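Side-chain contact in diacylglycerol kinase (Bacillus anthracis, PDB 3S40), which probably transfers a phosphate group from ATP to diacylglycerol or a related lipid: residues Glu59-Val64 with Asn81-Leu86. Residues are numbered along the deposited sequence; the frame is centred on the assembly and turned at random.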
loop_
_atom_site.group_PDB
_atom_site.type_symbol
_atom_site.label_atom_id
_atom_site.label_comp_id
_atom_site.label_asym_id
_atom_site.label_seq_id
_atom_site.Cartn_x
_atom_site.Cartn_y
_atom_site.Cartn_z
ATOM N N GLU A 59 14.711 -12.034 -8.280
ATOM C CA GLU A 59 15.634 -12.481 -9.308
ATOM C C GLU A 59 15.942 -11.382 -10.320
ATOM O O GLU A 59 17.069 -11.264 -10.775
ATOM C CB GLU A 59 15.088 -13.705 -10.027
ATOM C CG GLU A 59 15.872 -14.059 -11.256
ATOM C CD GLU A 59 15.332 -15.310 -11.927
ATOM O OE1 GLU A 59 14.370 -15.905 -11.380
ATOM O OE2 GLU A 59 15.868 -15.694 -12.991
ATOM N N PHE A 60 14.942 -10.588 -10.692
ATOM C CA PHE A 60 15.158 -9.595 -11.748
ATOM C C PHE A 60 15.498 -8.195 -11.258
ATOM O O PHE A 60 15.814 -7.316 -12.058
ATOM C CB PHE A 60 13.962 -9.538 -12.695
ATOM C CG PHE A 60 13.889 -10.716 -13.613
ATOM C CD1 PHE A 60 14.427 -10.652 -14.878
ATOM C CD2 PHE A 60 13.296 -11.900 -13.193
ATOM C CE1 PHE A 60 14.357 -11.738 -15.721
ATOM C CE2 PHE A 60 13.225 -12.992 -14.026
ATOM C CZ PHE A 60 13.758 -12.915 -15.296
ATOM N N ALA A 61 15.437 -8.003 -9.946
ATOM C CA ALA A 61 15.703 -6.689 -9.345
ATOM C C ALA A 61 16.990 -6.008 -9.835
ATOM O O ALA A 61 16.984 -4.825 -10.102
ATOM C CB ALA A 61 15.663 -6.775 -7.823
ATOM N N SER A 62 18.084 -6.749 -9.979
ATOM C CA SER A 62 19.326 -6.146 -10.444
ATOM C C SER A 62 19.465 -6.193 -11.964
ATOM O O SER A 62 20.462 -5.739 -12.516
ATOM C CB SER A 62 20.542 -6.829 -9.806
ATOM O OG SER A 62 20.737 -8.124 -10.356
ATOM N N LYS A 63 18.473 -6.738 -12.645
ATOM C CA LYS A 63 18.602 -6.920 -14.085
ATOM C C LYS A 63 17.703 -6.020 -14.916
ATOM O O LYS A 63 17.959 -5.839 -16.103
ATOM C CB LYS A 63 18.369 -8.389 -14.467
ATOM C CG LYS A 63 19.199 -9.362 -13.651
ATOM C CD LYS A 63 19.178 -10.776 -14.238
ATOM C CE LYS A 63 17.822 -11.457 -14.078
ATOM N NZ LYS A 63 17.876 -12.908 -14.448
ATOM N N VAL A 64 16.646 -5.470 -14.315
ATOM C CA VAL A 64 15.733 -4.607 -15.062
ATOM C C VAL A 64 15.606 -3.238 -14.426
ATOM O O VAL A 64 15.989 -3.043 -13.283
ATOM C CB VAL A 64 14.299 -5.209 -15.203
ATOM C CG1 VAL A 64 14.297 -6.430 -16.154
ATOM C CG2 VAL A 64 13.709 -5.577 -13.836
ATOM N N ASN A 81 7.174 -6.672 -0.610
ATOM C CA ASN A 81 8.013 -7.515 0.223
ATOM C C ASN A 81 9.205 -8.096 -0.490
ATOM O O ASN A 81 10.247 -8.302 0.112
ATOM C CB ASN A 81 7.180 -8.623 0.840
ATOM C CG ASN A 81 6.563 -8.192 2.129
ATOM O OD1 ASN A 81 7.020 -8.582 3.204
ATOM N ND2 ASN A 81 5.550 -7.329 2.043
ATOM N N GLY A 82 9.047 -8.374 -1.777
ATOM C CA GLY A 82 10.156 -8.853 -2.573
ATOM C C GLY A 82 11.228 -7.795 -2.721
ATOM O O GLY A 82 12.405 -8.060 -2.531
ATOM N N LEU A 83 10.821 -6.581 -3.049
ATOM C CA LEU A 83 11.787 -5.534 -3.380
ATOM C C LEU A 83 12.327 -4.792 -2.172
ATOM O O LEU A 83 13.510 -4.438 -2.129
ATOM C CB LEU A 83 11.152 -4.524 -4.325
ATOM C CG LEU A 83 11.313 -4.715 -5.836
ATOM C CD1 LEU A 83 12.062 -5.987 -6.162
ATOM C CD2 LEU A 83 9.966 -4.659 -6.543
ATOM N N ALA A 84 11.462 -4.543 -1.191
ATOM C CA ALA A 84 11.812 -3.599 -0.136
ATOM C C ALA A 84 13.162 -3.888 0.544
ATOM O O ALA A 84 13.942 -2.966 0.790
ATOM C CB ALA A 84 10.689 -3.481 0.893
ATOM N N PRO A 85 13.452 -5.159 0.855
ATOM C CA PRO A 85 14.716 -5.378 1.584
ATOM C C PRO A 85 15.982 -5.382 0.724
ATOM O O PRO A 85 17.073 -5.524 1.270
ATOM C CB PRO A 85 14.502 -6.737 2.267
ATOM C CG PRO A 85 13.428 -7.406 1.495
ATOM C CD PRO A 85 12.583 -6.347 0.852
ATOM N N LEU A 86 15.847 -5.186 -0.582
ATOM C CA LEU A 86 16.977 -5.274 -1.492
ATOM C C LEU A 86 17.775 -3.984 -1.610
ATOM O O LEU A 86 17.220 -2.883 -1.492
ATOM C CB LEU A 86 16.487 -5.671 -2.892
ATOM C CG LEU A 86 15.624 -6.933 -2.974
ATOM C CD1 LEU A 86 15.343 -7.324 -4.443
ATOM C CD2 LEU A 86 16.265 -8.090 -2.210
#
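The methyl group of Ala61 points at the CD1 methyl of Leu86, while Leu83 CD1 comes in against its flank. Ala61 CB lies 3.4 Å from Leu86 CD1, a shortness that may reflect model error and deserves little weight, and 4.0 Å from Leu83 CD1. The contact is small and apolar, burying 82 Å² in all; the nearest CA atoms, those of Ala61 and Leu83, are 7.2 Å apart. The leucines arrive differently. Leu86 sends its CA-CB bond toward Ala61, and with CG anti to the carbonyl carbon (chi1 -53°) and an extended second torsion its CD1 reaches the alanine methyl end-on. Leu83 starts across the line of approach and reaches Ala61 through its CD1 methyl; chi1 (-93°) and chi2 (3°) both stray from staggered values, making the exact place of CD1 less certain. A type I turn from Leu83 to Leu86, closed by Leu86 N to Leu83 O at 2.9 Å, carries both side chains to the same side, one methyl meeting Ala61 in line and the other at its flank. On the opposing segment, Phe60 O accepts from both Lys63 N and Val64 N, closing the turn through Ala61-Lys63. The contact joins the C-terminal ends of helices 52-60 and 73-83, which flank strand 66-71 in sequence within the parallel alpha/beta domain. Leu83 also packs on Cys57 and on Phe293 of strand 284-296, Leu86 rests on Gln58, and Ala61 touches Pro90, just ahead of strand 91-96.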